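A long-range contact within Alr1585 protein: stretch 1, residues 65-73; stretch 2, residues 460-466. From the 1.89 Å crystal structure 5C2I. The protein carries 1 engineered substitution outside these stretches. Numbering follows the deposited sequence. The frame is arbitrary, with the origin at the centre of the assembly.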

ATOM      1  N   PHE A  65     -28.486   1.913 -26.746  1.00 22.61           N
ATOM      2  CA  PHE A  65     -27.479   2.447 -25.825  1.00 21.15           C
ATOM      3  C   PHE A  65     -28.051   3.458 -24.843  1.00 20.80           C
ATOM      4  O   PHE A  65     -27.742   3.415 -23.646  1.00 20.62           O
ATOM      5  CB  PHE A  65     -26.321   3.081 -26.597  1.00 20.97           C
ATOM      6  CG  PHE A  65     -25.172   3.470 -25.719  1.00 20.29           C
ATOM      7  CD1 PHE A  65     -24.294   2.504 -25.249  1.00 20.87           C
ATOM      8  CD2 PHE A  65     -24.953   4.766 -25.391  1.00 19.97           C
ATOM      9  CE1 PHE A  65     -23.224   2.850 -24.412  1.00 20.31           C
ATOM     10  CE2 PHE A  65     -23.859   5.129 -24.601  1.00 19.93           C
ATOM     11  CZ  PHE A  65     -23.012   4.152 -24.078  1.00 19.57           C
ATOM     12  N   ALA A  66     -28.929   4.319 -25.317  1.00 20.30           N
ATOM     13  CA  ALA A  66     -29.619   5.245 -24.452  1.00 20.68           C
ATOM     14  C   ALA A  66     -30.562   4.559 -23.473  1.00 22.43           C
ATOM     15  O   ALA A  66     -30.636   4.973 -22.321  1.00 22.45           O
ATOM     16  CB  ALA A  66     -30.383   6.258 -25.291  1.00 21.89           C
ATOM     17  N   GLN A  67     -31.234   3.489 -23.911  1.00 23.16           N
ATOM     18  CA  GLN A  67     -32.138   2.775 -23.006  1.00 24.75           C
ATOM     19  C   GLN A  67     -31.362   2.032 -21.938  1.00 23.67           C
ATOM     20  O   GLN A  67     -31.803   1.944 -20.800  1.00 25.12           O
ATOM     21  CB  GLN A  67     -33.019   1.785 -23.773  1.00 27.34           C
ATOM     22  CG  GLN A  67     -34.076   2.466 -24.616  1.00 30.46           C
ATOM     23  CD  GLN A  67     -34.706   1.545 -25.650  1.00 34.96           C
ATOM     24  OE1 GLN A  67     -34.158   0.488 -26.009  1.00 36.37           O
ATOM     25  NE2 GLN A  67     -35.867   1.959 -26.158  1.00 36.63           N
ATOM     26  N   THR A  68     -30.223   1.443 -22.306  1.00 22.29           N
ATOM     27  CA  THR A  68     -29.519   0.510 -21.427  1.00 22.69           C
ATOM     28  C   THR A  68     -28.461   1.160 -20.552  1.00 21.62           C
ATOM     29  O   THR A  68     -28.292   0.777 -19.386  1.00 20.84           O
ATOM     30  CB  THR A  68     -28.874  -0.612 -22.252  1.00 23.91           C
ATOM     31  OG1 THR A  68     -29.902  -1.243 -23.024  1.00 25.29           O
ATOM     32  CG2 THR A  68     -28.276  -1.680 -21.360  1.00 25.43           C
ATOM     33  N   TYR A  69     -27.705   2.106 -21.114  1.00 20.49           N
ATOM     34  CA  TYR A  69     -26.489   2.576 -20.452  1.00 20.28           C
ATOM     35  C   TYR A  69     -26.440   4.032 -20.029  1.00 19.34           C
ATOM     36  O   TYR A  69     -25.796   4.342 -19.030  1.00 19.38           O
ATOM     37  CB  TYR A  69     -25.275   2.320 -21.372  1.00 20.02           C
ATOM     38  CG  TYR A  69     -24.960   0.841 -21.472  1.00 20.69           C
ATOM     39  CD1 TYR A  69     -24.299   0.197 -20.452  1.00 21.44           C
ATOM     40  CD2 TYR A  69     -25.307   0.105 -22.596  1.00 21.71           C
ATOM     41  CE1 TYR A  69     -24.016  -1.177 -20.525  1.00 22.78           C
ATOM     42  CE2 TYR A  69     -25.000  -1.243 -22.699  1.00 23.18           C
ATOM     43  CZ  TYR A  69     -24.351  -1.875 -21.658  1.00 23.54           C
ATOM     44  OH  TYR A  69     -24.054  -3.212 -21.745  1.00 24.56           O
ATOM     45  N   ILE A  70     -27.007   4.937 -20.819  1.00 18.83           N
ATOM     46  CA  ILE A  70     -26.749   6.364 -20.568  1.00 18.06           C
ATOM     47  C   ILE A  70     -27.241   6.729 -19.168  1.00 17.76           C
ATOM     48  O   ILE A  70     -28.362   6.396 -18.768  1.00 17.45           O
ATOM     49  CB  ILE A  70     -27.349   7.278 -21.653  1.00 18.26           C
ATOM     50  CG1 ILE A  70     -26.610   7.032 -22.991  1.00 17.89           C
ATOM     51  CG2 ILE A  70     -27.197   8.730 -21.256  1.00 17.70           C
ATOM     52  CD1 ILE A  70     -27.133   7.818 -24.161  1.00 18.37           C
ATOM     53  N   THR A  71     -26.415   7.484 -18.473  1.00 16.97           N
ATOM     54  CA  THR A  71     -26.679   7.914 -17.114  1.00 16.95           C
ATOM     55  C   THR A  71     -27.271   9.312 -17.126  1.00 16.68           C
ATOM     56  O   THR A  71     -26.616  10.237 -17.571  1.00 16.64           O
ATOM     57  CB  THR A  71     -25.365   7.938 -16.318  1.00 16.79           C
ATOM     58  OG1 THR A  71     -24.680   6.693 -16.471  1.00 16.93           O
ATOM     59  CG2 THR A  71     -25.620   8.170 -14.824  1.00 17.24           C
ATOM     60  N   SER A  72     -28.470   9.473 -16.563  1.00 16.44           N
ATOM     61  CA  SER A  72     -29.013  10.811 -16.352  1.00 16.39           C
ATOM     62  C   SER A  72     -28.357  11.489 -15.127  1.00 16.43           C
ATOM     63  O   SER A  72     -27.769  10.832 -14.271  1.00 15.25           O
ATOM     64  CB  SER A  72     -30.514  10.733 -16.158  1.00 16.92           C
ATOM     65  OG  SER A  72     -30.824  10.109 -14.934  1.00 17.13           O
ATOM     66  N   ALA A  73     -28.569  12.795 -14.994  1.00 16.81           N
ATOM     67  CA  ALA A  73     -28.145  13.493 -13.789  1.00 17.06           C
ATOM     68  C   ALA A  73     -28.836  12.946 -12.530  1.00 18.26           C
ATOM     69  O   ALA A  73     -28.209  12.801 -11.482  1.00 17.92           O
ATOM     70  CB  ALA A  73     -28.389  14.977 -13.941  1.00 17.19           C
ATOM     71  N   SER A 460     -30.370  15.413 -25.030  1.00 19.44           N
ATOM     72  CA  SER A 460     -31.271  14.906 -24.008  1.00 19.18           C
ATOM     73  C   SER A 460     -31.439  13.417 -24.236  1.00 19.29           C
ATOM     74  O   SER A 460     -31.275  12.917 -25.375  1.00 19.04           O
ATOM     75  CB  SER A 460     -32.633  15.619 -24.106  1.00 20.64           C
ATOM     76  OG  SER A 460     -33.316  15.304 -25.316  1.00 21.35           O
ATOM     77  N   ILE A 461     -31.716  12.704 -23.158  1.00 18.67           N
ATOM     78  CA  ILE A 461     -31.863  11.269 -23.198  1.00 19.32           C
ATOM     79  C   ILE A 461     -33.094  10.843 -24.034  1.00 20.04           C
ATOM     80  O   ILE A 461     -32.990   9.903 -24.834  1.00 20.49           O
ATOM     81  CB  ILE A 461     -31.891  10.677 -21.772  1.00 19.71           C
ATOM     82  CG1 ILE A 461     -30.494  10.899 -21.142  1.00 19.25           C
ATOM     83  CG2 ILE A 461     -32.285   9.206 -21.817  1.00 20.37           C
ATOM     84  CD1 ILE A 461     -30.415  10.630 -19.653  1.00 18.92           C
ATOM     85  N   SER A 462     -34.195  11.568 -23.901  1.00 20.31           N
ATOM     86  CA  SER A 462     -35.423  11.269 -24.660  1.00 21.71           C
ATOM     87  C   SER A 462     -35.184  11.356 -26.157  1.00 21.55           C
ATOM     88  O   SER A 462     -35.680  10.507 -26.918  1.00 22.33           O
ATOM     89  CB  SER A 462     -36.608  12.169 -24.230  1.00 21.99           C
ATOM     90  OG  SER A 462     -36.321  13.558 -24.430  1.00 21.82           O
ATOM     91  N   PHE A 463     -34.411  12.331 -26.607  1.00 20.84           N
ATOM     92  CA  PHE A 463     -34.059  12.406 -28.013  1.00 20.27           C
ATOM     93  C   PHE A 463     -33.409  11.105 -28.480  1.00 21.15           C
ATOM     94  O   PHE A 463     -33.816  10.517 -29.519  1.00 22.09           O
ATOM     95  CB  PHE A 463     -33.150  13.572 -28.307  1.00 19.74           C
ATOM     96  CG  PHE A 463     -32.489  13.517 -29.646  1.00 19.49           C
ATOM     97  CD1 PHE A 463     -33.195  13.810 -30.809  1.00 20.27           C
ATOM     98  CD2 PHE A 463     -31.141  13.253 -29.768  1.00 19.37           C
ATOM     99  CE1 PHE A 463     -32.600  13.791 -32.057  1.00 20.42           C
ATOM    100  CE2 PHE A 463     -30.509  13.245 -31.035  1.00 19.45           C
ATOM    101  CZ  PHE A 463     -31.239  13.497 -32.185  1.00 20.35           C
ATOM    102  N   LEU A 464     -32.435  10.637 -27.715  1.00 20.48           N
ATOM    103  CA  LEU A 464     -31.695   9.454 -28.076  1.00 20.46           C
ATOM    104  C   LEU A 464     -32.541   8.181 -28.014  1.00 21.02           C
ATOM    105  O   LEU A 464     -32.394   7.280 -28.857  1.00 20.92           O
ATOM    106  CB  LEU A 464     -30.443   9.343 -27.199  1.00 19.46           C
ATOM    107  CG  LEU A 464     -29.438  10.499 -27.303  1.00 18.92           C
ATOM    108  CD1 LEU A 464     -28.382  10.408 -26.243  1.00 18.18           C
ATOM    109  CD2 LEU A 464     -28.820  10.507 -28.701  1.00 18.92           C
ATOM    110  N   LYS A 465     -33.410   8.091 -27.020  1.00 21.21           N
ATOM    111  CA  LYS A 465     -34.242   6.919 -26.864  1.00 22.27           C
ATOM    112  C   LYS A 465     -35.324   6.750 -27.937  1.00 23.26           C
ATOM    113  O   LYS A 465     -35.870   5.667 -28.042  1.00 23.26           O
ATOM    114  CB  LYS A 465     -34.950   6.950 -25.513  1.00 23.38           C
ATOM    115  CG  LYS A 465     -34.071   6.682 -24.305  1.00 23.65           C
ATOM    116  CD  LYS A 465     -34.977   6.482 -23.093  1.00 24.82           C
ATOM    117  CE  LYS A 465     -34.178   6.206 -21.848  1.00 25.68           C
ATOM    118  NZ  LYS A 465     -35.116   5.916 -20.725  1.00 26.05           N
ATOM    119  N   THR A 466     -35.664   7.815 -28.663  1.00 22.99           N
ATOM    120  CA  THR A 466     -36.750   7.760 -29.646  1.00 24.44           C
ATOM    121  C   THR A 466     -36.237   8.039 -31.062  1.00 25.30           C
ATOM    122  O   THR A 466     -36.998   8.356 -31.960  1.00 25.07           O
ATOM    123  CB  THR A 466     -37.867   8.760 -29.287  1.00 24.93           C
ATOM    124  OG1 THR A 466     -37.340  10.083 -29.238  1.00 24.61           O
ATOM    125  CG2 THR A 466     -38.480   8.426 -27.942  1.00 25.55           C
TER

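No hydrogen bond joins these two stretches, which bury 340 Å² between them, both sides summed, and whose touching residues are at least 389 positions apart in sequence. The evidence for association is therefore entirely one of packing: the close approaches involve carbon on at least one side, and most are carbon to carbon.

The backbones come nearest where Ala66 CA lies 5.5 Å from Lys465 CA. At this closest approach of the two backbones, the first stretch presents the single methyl of Ala66. Its CA-to-CB bond points toward the other stretch, and its CB sits 3.6 Å from Leu464 CB, at van der Waals distance. The same methyl lies 3.8 Å from Lys465 CG, so one small side chain touches two consecutive residues of the second helix.

Lys465 contributes through its aliphatic portion. Its chi1 is m and chi2 to chi4 are all t, giving an extended chain that runs alongside the first helix. Lys465 CE comes within 3.8 Å of Ala66 O and 4.2 Å of Gln67 CA, while Lys465 CG is 4.2 Å from Gln67 CG. The methylenes of these two polar residues thus extend the apolar contact, and the amine NZ forms no salt bridge across it.

Beyond the helix of stretch 1, the chain changes course at Ile70, whose phi/psi of -61/136 is no longer helical. The amide of Ile70 still bonds back to the preceding helix, Ile70 N to Phe65 O at 3.3 Å, and its CA-to-CB bond points toward stretch 2. Its branches reach two residues one helical turn apart: Ile70 CD1 is 3.6 Å from Leu464 CD1, and Ile70 CG2 is 3.9 Å from Ile461 CG1. These are dispersion contacts between branched aliphatic groups.

Ile461, with chi1 m and chi2 t, has the largest covered area of any residue here, 72 Å². Its terminal methyl extends past Ile70 to Ser72, where Ile461 CD1 and Ser72 CB are 3.5 Å apart. Ser72 meets it through carbon, while its hydroxyl caps a backbone N just past the stretch.

The second helix is organised locally. Ser460 occupies its N-cap, and Phe463 N donates to Ser460 OG in a weak bond of 3.4 Å at 155°. Within the helix, Lys465 N donates to Ile461 O at 2.9 Å, a bond spanning the turn that presents Ile461 and Leu464 to the first stretch.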